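Local coordinates for outer membrane protein OMP121 (Bacteroides thetaiotaomicron, PDB 5FQ8) that probably imports nutrients across the outer membrane as the TonB-dependent receptor component of a SusCD complex, at residues K765-E770 with P786-F792; R776-S781 with V856-K862. The contacts are given in a common frame with arbitrary orientation. Residue numbers count along the deposited sequence, not the author numbering.

Interaction 1: K765-E770 with P786-F792; sequences KAQVAE and PVEASEF
A lone beta bridge can join two irregular, extended segments, with water completing part of the polar pairing. Ala-769 faces Glu-788, their CA atoms 4.5 Å apart, and the flanking residues make the hydrogen bonds: Ala-789 N to Val-768 O, 3.1 Å, and Glu-770 N to Val-787 O, 2.7 Å, both nearly straight. Ala-769 CA approaches Val-787 O at 3.3 Å. Beyond Ala-789 the chain turns at Ser-790 (phi/psi -70/-49), and in the gap a water accepts from Val-768 N (3.1 Å) and lies 2.5 Å from Glu-791 O. A second water donates to Glu-788 O (2.8 Å) and weakly to Glu-770 OE1 (2.9 Å). Glu-770, with chi1 and chi2 both t, carries its other oxygen to a salt bridge with Lys-862, while Glu-788 OE2 hydrogen-bonds a polar side chain of the Putative lipoprotein chain. At the far end Phe-792 (chi1 m) lays one ring face against Ala-766 C and Gln-767 CA, its CE1 3.3 Å from Gln-767 CB; there Ala-766 joins Gly-793 in the antiparallel sheet. Ala-769 CB meets Pro-786 CB at 3.9 Å. The chemistry implies a surface contact in which two direct backbone hydrogen bonds and bridging waters work alongside the packing of Phe-792.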
ATOM      1  N   LYS B 765      29.286 -23.295   8.211  1.00 32.02           N
ATOM      2  CA  LYS B 765      29.280 -24.550   7.476  1.00 26.55           C
ATOM      3  C   LYS B 765      29.112 -24.247   5.997  1.00 26.28           C
ATOM      4  O   LYS B 765      28.388 -23.332   5.624  1.00 25.87           O
ATOM      5  CB  LYS B 765      28.167 -25.464   7.952  1.00 26.71           C
ATOM      6  CG  LYS B 765      28.334 -25.997   9.343  1.00 27.09           C
ATOM      7  CD  LYS B 765      27.230 -26.947   9.673  1.00 28.72           C
ATOM      8  CE  LYS B 765      27.400 -27.556  11.037  1.00 32.03           C
ATOM      9  NZ  LYS B 765      26.316 -28.532  11.323  1.00 33.87           N
ATOM     10  N   ALA B 766      29.795 -25.005   5.155  1.00 26.55           N
ATOM     11  CA  ALA B 766      29.735 -24.769   3.721  1.00 26.36           C
ATOM     12  C   ALA B 766      30.111 -26.048   2.995  1.00 26.77           C
ATOM     13  O   ALA B 766      30.727 -26.942   3.568  1.00 27.21           O
ATOM     14  CB  ALA B 766      30.652 -23.615   3.321  1.00 26.16           C
ATOM     15  N   GLN B 767      29.727 -26.133   1.726  1.00 26.67           N
ATOM     16  CA  GLN B 767      29.934 -27.374   0.987  1.00 38.46           C
ATOM     17  C   GLN B 767      31.400 -27.521   0.596  1.00 27.39           C
ATOM     18  O   GLN B 767      31.979 -26.639  -0.038  1.00 27.20           O
ATOM     19  CB  GLN B 767      29.026 -27.465  -0.243  1.00 26.93           C
ATOM     20  CG  GLN B 767      29.210 -26.433  -1.317  1.00 26.62           C
ATOM     21  CD  GLN B 767      28.922 -26.966  -2.701  1.00 26.76           C
ATOM     22  OE1 GLN B 767      28.434 -28.067  -2.853  1.00 27.04           O
ATOM     23  NE2 GLN B 767      29.236 -26.187  -3.716  1.00 26.59           N
ATOM     24  N   VAL B 768      31.994 -28.636   1.004  1.00 36.85           N
ATOM     25  CA  VAL B 768      33.344 -29.020   0.647  1.00 28.31           C
ATOM     26  C   VAL B 768      33.250 -30.254  -0.229  1.00 28.71           C
ATOM     27  O   VAL B 768      32.214 -30.912  -0.288  1.00 28.74           O
ATOM     28  CB  VAL B 768      34.208 -29.286   1.895  1.00 28.65           C
ATOM     29  CG1 VAL B 768      33.730 -30.525   2.587  1.00 29.03           C
ATOM     30  CG2 VAL B 768      35.702 -29.370   1.544  1.00 36.00           C
ATOM     31  N   ALA B 769      34.334 -30.558  -0.931  1.00 29.06           N
ATOM     32  CA  ALA B 769      34.304 -31.724  -1.792  1.00 29.50           C
ATOM     33  C   ALA B 769      34.637 -32.986  -1.017  1.00 30.08           C
ATOM     34  O   ALA B 769      35.226 -32.950   0.061  1.00 30.23           O
ATOM     35  CB  ALA B 769      35.258 -31.567  -2.962  1.00 29.67           C
ATOM     36  N   GLU B 770      34.213 -34.114  -1.574  1.00 33.14           N
ATOM     37  CA  GLU B 770      34.465 -35.407  -0.959  1.00 31.08           C
ATOM     38  C   GLU B 770      35.932 -35.799  -1.118  1.00 33.38           C
ATOM     39  O   GLU B 770      36.583 -35.477  -2.114  1.00 31.62           O
ATOM     40  CB  GLU B 770      33.558 -36.463  -1.589  1.00 31.34           C
ATOM     41  CG  GLU B 770      33.644 -37.836  -0.949  1.00 32.00           C
ATOM     42  CD  GLU B 770      32.833 -38.893  -1.658  1.00 32.33           C
ATOM     43  OE1 GLU B 770      32.431 -38.684  -2.813  1.00 32.68           O
ATOM     44  OE2 GLU B 770      32.598 -39.946  -1.046  1.00 33.98           O
ATOM     45  N   PRO B 786      34.558 -31.691  -9.083  1.00 29.92           N
ATOM     46  CA  PRO B 786      34.543 -32.297  -7.755  1.00 30.03           C
ATOM     47  C   PRO B 786      33.167 -32.801  -7.379  1.00 29.89           C
ATOM     48  O   PRO B 786      32.153 -32.370  -7.919  1.00 29.55           O
ATOM     49  CB  PRO B 786      34.995 -31.156  -6.836  1.00 29.62           C
ATOM     50  CG  PRO B 786      34.981 -29.954  -7.652  1.00 29.24           C
ATOM     51  CD  PRO B 786      35.185 -30.371  -9.060  1.00 29.57           C
ATOM     52  N   VAL B 787      33.154 -33.740  -6.446  1.00 30.20           N
ATOM     53  CA  VAL B 787      31.937 -34.357  -5.943  1.00 30.17           C
ATOM     54  C   VAL B 787      31.672 -33.829  -4.543  1.00 29.83           C
ATOM     55  O   VAL B 787      32.577 -33.796  -3.701  1.00 29.98           O
ATOM     56  CB  VAL B 787      32.056 -35.891  -5.940  1.00 30.86           C
ATOM     57  CG1 VAL B 787      30.930 -36.491  -5.143  1.00 30.87           C
ATOM     58  CG2 VAL B 787      32.043 -36.422  -7.351  1.00 31.19           C
ATOM     59  N   GLU B 788      30.432 -33.433  -4.287  1.00 29.43           N
ATOM     60  CA  GLU B 788      30.086 -32.889  -2.985  1.00 29.11           C
ATOM     61  C   GLU B 788      30.136 -33.962  -1.909  1.00 29.55           C
ATOM     62  O   GLU B 788      29.691 -35.091  -2.114  1.00 29.95           O
ATOM     63  CB  GLU B 788      28.698 -32.258  -3.040  1.00 28.62           C
ATOM     64  CG  GLU B 788      28.178 -31.753  -1.711  1.00 28.32           C
ATOM     65  CD  GLU B 788      27.087 -30.738  -1.872  1.00 27.78           C
ATOM     66  OE1 GLU B 788      26.818 -30.340  -3.017  1.00 27.61           O
ATOM     67  OE2 GLU B 788      26.498 -30.335  -0.856  1.00 27.54           O
ATOM     68  N   ALA B 789      30.682 -33.605  -0.754  1.00 29.50           N
ATOM     69  CA  ALA B 789      30.682 -34.504   0.384  1.00 29.91           C
ATOM     70  C   ALA B 789      29.272 -34.671   0.932  1.00 29.75           C
ATOM     71  O   ALA B 789      28.330 -34.000   0.522  1.00 29.29           O
ATOM     72  CB  ALA B 789      31.607 -33.985   1.476  1.00 29.91           C
ATOM     73  N   SER B 790      29.135 -35.587   1.876  1.00 30.17           N
ATOM     74  CA  SER B 790      27.807 -35.932   2.356  1.00 43.20           C
ATOM     75  C   SER B 790      27.211 -34.797   3.163  1.00 35.82           C
ATOM     76  O   SER B 790      26.067 -34.394   2.939  1.00 29.24           O
ATOM     77  CB  SER B 790      27.870 -37.203   3.189  1.00 55.50           C
ATOM     78  OG  SER B 790      26.678 -37.376   3.921  1.00 60.60           O
ATOM     79  N   GLU B 791      27.970 -34.271   4.106  1.00 34.26           N
ATOM     80  CA  GLU B 791      27.511 -33.174   4.937  1.00 39.16           C
ATOM     81  C   GLU B 791      28.357 -31.941   4.663  1.00 37.16           C
ATOM     82  O   GLU B 791      29.490 -32.035   4.198  1.00 42.16           O
ATOM     83  CB  GLU B 791      27.574 -33.567   6.408  1.00 47.18           C
ATOM     84  CG  GLU B 791      27.061 -34.969   6.671  1.00 53.42           C
ATOM     85  CD  GLU B 791      27.417 -35.467   8.052  1.00 61.97           C
ATOM     86  OE1 GLU B 791      28.149 -34.748   8.761  1.00 63.88           O
ATOM     87  OE2 GLU B 791      26.969 -36.573   8.426  1.00 64.73           O
ATOM     88  N   PHE B 792      27.792 -30.774   4.923  1.00 31.81           N
ATOM     89  CA  PHE B 792      28.600 -29.572   4.869  1.00 33.91           C
ATOM     90  C   PHE B 792      29.692 -29.644   5.923  1.00 49.72           C
ATOM     91  O   PHE B 792      29.519 -30.237   6.991  1.00 28.46           O
ATOM     92  CB  PHE B 792      27.743 -28.343   5.096  1.00 29.97           C
ATOM     93  CG  PHE B 792      27.067 -27.852   3.870  1.00 28.58           C
ATOM     94  CD1 PHE B 792      27.034 -28.608   2.727  1.00 32.52           C
ATOM     95  CD2 PHE B 792      26.464 -26.613   3.864  1.00 26.79           C
ATOM     96  CE1 PHE B 792      26.397 -28.149   1.602  1.00 26.81           C
ATOM     97  CE2 PHE B 792      25.845 -26.142   2.738  1.00 27.17           C
ATOM     98  CZ  PHE B 792      25.813 -26.907   1.602  1.00 26.32           C
TER
HETATM   99  O   HOH W   1      29.825 -30.544   2.173  1.00 26.80           O
HETATM  100  O   HOH W   2      29.814 -37.820  -1.761  1.00 22.68           O

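Interaction 2: R776-S781 with V856-K862; sequences RIVVNS and VPNSVNK
Valines and Ile-777 form the apolar centre of this short parallel pairing. On one face Val-778 (chi1 t) and Val-860 (chi1 m) meet at 3.9 Å between their CG2 atoms; on the face of Ile-777 and Ser-859, Ile-777 CG2 lies 3.7 Å from Val-856 CG1. Val-779 CG2 is 3.7 Å from Ser-859 CB. The register sets Ile-777 beside Ser-859 (CA-CA 4.9 Å) and Val-778 beside Val-860 (5.0 Å). Three backbone hydrogen bonds form a parallel ladder: Ile-777 N to Asn-858 O, 3.2 Å; Val-860 N to Ile-777 O, 2.9 Å; Val-779 N to Val-860 O, 3.0 Å. A water extends the ladder, donating to Val-779 O (2.8 Å) and accepting from Lys-862 N (2.9 Å). A type II turn from Val-856 to Ser-859 precedes the strand, with Asn-858 at positive phi and Ser-859 OG donating to Val-856 O at 2.8 Å. At the polar edge the Arg-776 guanidinium has Val-860 CG1 over one face, and NE pairs with Asp-772; Lys-862 NZ makes salt bridges to Glu-770 and an acidic side chain of the Putative lipoprotein chain. Strand 777-778 forms one edge of a three-stranded mixed sheet, with 859-865 in the middle and 868-873 antiparallel beyond it.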
ATOM      1  N   ARG B 776      42.706 -37.675  -0.936  1.00 34.48           N
ATOM      2  CA  ARG B 776      42.582 -37.234  -2.313  1.00 34.21           C
ATOM      3  C   ARG B 776      41.151 -36.812  -2.635  1.00 33.55           C
ATOM      4  O   ARG B 776      40.182 -37.277  -2.031  1.00 33.47           O
ATOM      5  CB  ARG B 776      43.068 -38.339  -3.246  1.00 40.77           C
ATOM      6  CG  ARG B 776      44.559 -38.669  -3.059  1.00 44.72           C
ATOM      7  CD  ARG B 776      44.991 -39.958  -3.774  1.00 59.95           C
ATOM      8  NE  ARG B 776      44.475 -41.145  -3.104  1.00 55.41           N
ATOM      9  CZ  ARG B 776      44.486 -42.369  -3.626  1.00 55.23           C
ATOM     10  NH1 ARG B 776      44.990 -42.571  -4.834  1.00 53.94           N
ATOM     11  NH2 ARG B 776      43.991 -43.391  -2.938  1.00 55.86           N
ATOM     12  N   ILE B 777      41.034 -35.906  -3.595  1.00 33.11           N
ATOM     13  CA  ILE B 777      39.769 -35.257  -3.912  1.00 32.44           C
ATOM     14  C   ILE B 777      38.976 -36.148  -4.851  1.00 41.89           C
ATOM     15  O   ILE B 777      39.493 -36.610  -5.873  1.00 50.22           O
ATOM     16  CB  ILE B 777      40.021 -33.874  -4.532  1.00 31.94           C
ATOM     17  CG1 ILE B 777      38.716 -33.169  -4.822  1.00 31.27           C
ATOM     18  CG2 ILE B 777      40.779 -33.978  -5.797  1.00 32.27           C
ATOM     19  CD1 ILE B 777      38.402 -32.191  -3.791  1.00 30.76           C
ATOM     20  N   VAL B 778      37.726 -36.407  -4.507  1.00 42.45           N
ATOM     21  CA  VAL B 778      36.893 -37.221  -5.372  1.00 32.57           C
ATOM     22  C   VAL B 778      36.319 -36.336  -6.458  1.00 32.07           C
ATOM     23  O   VAL B 778      35.812 -35.251  -6.183  1.00 31.44           O
ATOM     24  CB  VAL B 778      35.777 -37.910  -4.580  1.00 32.57           C
ATOM     25  CG1 VAL B 778      35.017 -38.827  -5.482  1.00 32.86           C
ATOM     26  CG2 VAL B 778      36.344 -38.660  -3.409  1.00 33.05           C
ATOM     27  N   VAL B 779      36.390 -36.795  -7.693  1.00 32.38           N
ATOM     28  CA  VAL B 779      35.780 -36.088  -8.799  1.00 32.00           C
ATOM     29  C   VAL B 779      34.924 -37.056  -9.602  1.00 32.31           C
ATOM     30  O   VAL B 779      34.982 -38.268  -9.429  1.00 32.87           O
ATOM     31  CB  VAL B 779      36.822 -35.419  -9.700  1.00 32.06           C
ATOM     32  CG1 VAL B 779      37.517 -34.320  -8.949  1.00 31.70           C
ATOM     33  CG2 VAL B 779      37.795 -36.444 -10.142  1.00 32.82           C
ATOM     34  N   ASN B 780      34.126 -36.484 -10.489  1.00 31.96           N
ATOM     35  CA  ASN B 780      33.130 -37.216 -11.252  1.00 32.16           C
ATOM     36  C   ASN B 780      33.798 -37.869 -12.441  1.00 32.77           C
ATOM     37  O   ASN B 780      34.547 -37.218 -13.171  1.00 32.74           O
ATOM     38  CB  ASN B 780      32.027 -36.257 -11.699  1.00 39.06           C
ATOM     39  CG  ASN B 780      31.046 -36.882 -12.664  1.00 33.17           C
ATOM     40  OD1 ASN B 780      31.333 -37.028 -13.847  1.00 33.24           O
ATOM     41  ND2 ASN B 780      29.862 -37.209 -12.170  1.00 31.65           N
ATOM     42  N   SER B 781      33.508 -39.151 -12.638  1.00 33.34           N
ATOM     43  CA  SER B 781      34.188 -39.928 -13.662  1.00 34.02           C
ATOM     44  C   SER B 781      34.029 -39.321 -15.042  1.00 33.92           C
ATOM     45  O   SER B 781      34.899 -39.491 -15.895  1.00 34.35           O
ATOM     46  CB  SER B 781      33.648 -41.351 -13.649  1.00 42.80           C
ATOM     47  OG  SER B 781      33.307 -41.734 -12.331  1.00 34.54           O
ATOM     48  N   VAL B 856      42.125 -32.162 -12.131  1.00 34.07           N
ATOM     49  CA  VAL B 856      42.269 -31.707 -10.754  1.00 38.71           C
ATOM     50  C   VAL B 856      43.408 -32.483 -10.112  1.00 32.86           C
ATOM     51  O   VAL B 856      43.411 -33.712 -10.157  1.00 33.37           O
ATOM     52  CB  VAL B 856      40.959 -31.888  -9.972  1.00 31.82           C
ATOM     53  CG1 VAL B 856      41.160 -31.547  -8.515  1.00 31.60           C
ATOM     54  CG2 VAL B 856      39.890 -31.017 -10.559  1.00 31.23           C
ATOM     55  N   PRO B 857      44.409 -31.819  -9.553  1.00 32.89           N
ATOM     56  CA  PRO B 857      45.526 -32.551  -8.962  1.00 35.39           C
ATOM     57  C   PRO B 857      45.076 -33.360  -7.757  1.00 37.47           C
ATOM     58  O   PRO B 857      44.288 -32.887  -6.935  1.00 33.05           O
ATOM     59  CB  PRO B 857      46.505 -31.435  -8.576  1.00 33.41           C
ATOM     60  CG  PRO B 857      46.221 -30.370  -9.530  1.00 33.00           C
ATOM     61  CD  PRO B 857      44.723 -30.391  -9.665  1.00 32.48           C
ATOM     62  N   ASN B 858      45.572 -34.599  -7.684  1.00 42.66           N
ATOM     63  CA  ASN B 858      45.302 -35.548  -6.607  1.00 44.96           C
ATOM     64  C   ASN B 858      43.914 -36.157  -6.701  1.00 38.58           C
ATOM     65  O   ASN B 858      43.348 -36.557  -5.687  1.00 34.23           O
ATOM     66  CB  ASN B 858      45.459 -34.890  -5.235  1.00 52.14           C
ATOM     67  CG  ASN B 858      46.680 -35.369  -4.510  1.00 55.70           C
ATOM     68  OD1 ASN B 858      47.664 -35.766  -5.133  1.00 58.30           O
ATOM     69  ND2 ASN B 858      46.628 -35.348  -3.184  1.00 60.15           N
ATOM     70  N   SER B 859      43.364 -36.251  -7.896  1.00 34.23           N
ATOM     71  CA  SER B 859      41.971 -36.632  -8.042  1.00 33.95           C
ATOM     72  C   SER B 859      41.808 -38.140  -8.112  1.00 34.61           C
ATOM     73  O   SER B 859      42.637 -38.847  -8.682  1.00 35.27           O
ATOM     74  CB  SER B 859      41.386 -35.986  -9.293  1.00 33.58           C
ATOM     75  OG  SER B 859      42.217 -36.191 -10.415  1.00 34.06           O
ATOM     76  N   VAL B 860      40.728 -38.631  -7.518  1.00 34.46           N
ATOM     77  CA  VAL B 860      40.345 -40.027  -7.621  1.00 35.04           C
ATOM     78  C   VAL B 860      38.939 -40.100  -8.181  1.00 34.69           C
ATOM     79  O   VAL B 860      38.261 -39.093  -8.348  1.00 34.02           O
ATOM     80  CB  VAL B 860      40.414 -40.747  -6.271  1.00 35.34           C
ATOM     81  CG1 VAL B 860      41.775 -40.562  -5.667  1.00 35.65           C
ATOM     82  CG2 VAL B 860      39.350 -40.202  -5.362  1.00 34.70           C
ATOM     83  N   ASN B 861      38.512 -41.313  -8.486  1.00 35.22           N
ATOM     84  CA  ASN B 861      37.119 -41.607  -8.760  1.00 35.01           C
ATOM     85  C   ASN B 861      36.652 -42.593  -7.709  1.00 35.83           C
ATOM     86  O   ASN B 861      37.401 -43.480  -7.319  1.00 35.98           O
ATOM     87  CB  ASN B 861      36.924 -42.170 -10.157  1.00 35.39           C
ATOM     88  CG  ASN B 861      37.307 -41.188 -11.228  1.00 35.09           C
ATOM     89  OD1 ASN B 861      37.451 -40.015 -10.959  1.00 35.66           O
ATOM     90  ND2 ASN B 861      37.467 -41.658 -12.446  1.00 35.54           N
ATOM     91  N   LYS B 862      35.439 -42.406  -7.218  1.00 34.89           N
ATOM     92  CA  LYS B 862      34.853 -43.306  -6.238  1.00 35.18           C
ATOM     93  C   LYS B 862      34.036 -44.338  -6.995  1.00 39.09           C
ATOM     94  O   LYS B 862      33.009 -44.008  -7.594  1.00 39.06           O
ATOM     95  CB  LYS B 862      33.994 -42.527  -5.255  1.00 34.51           C
ATOM     96  CG  LYS B 862      33.563 -43.290  -4.038  1.00 34.79           C
ATOM     97  CD  LYS B 862      32.559 -42.452  -3.280  1.00 34.10           C
ATOM     98  CE  LYS B 862      32.172 -43.106  -1.993  1.00 34.38           C
ATOM     99  NZ  LYS B 862      31.386 -42.187  -1.161  1.00 33.73           N
TER
HETATM  100  O   HOH W   3      33.706 -40.585  -8.663  1.00 27.98           O

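Overall arrangement
Read from the N terminus, the segments come in the order 765-770, 776-781, 786-792, 856-862, so the two contacts cross. Interaction 1 closes a short loop of 15 residues that carries strand 777-778; interaction 2 spans 74 residues, among them barrel strands 802-812 and 815-825, and returns the chain to that same strand. The contacts, whose centres lie about 13 Å apart, touch directly: Glu-770 OE2 and Lys-862 NZ form a 2.6 Å salt bridge, Glu-770 O accepts a probable hydrogen bond from Val-778 N at 2.8 Å, and Ala-769 CB packs on Ile-777 CD1 at 3.3 Å. Crossing loops thus couple the four-stranded sheet containing 763-766 to the three-stranded sheet.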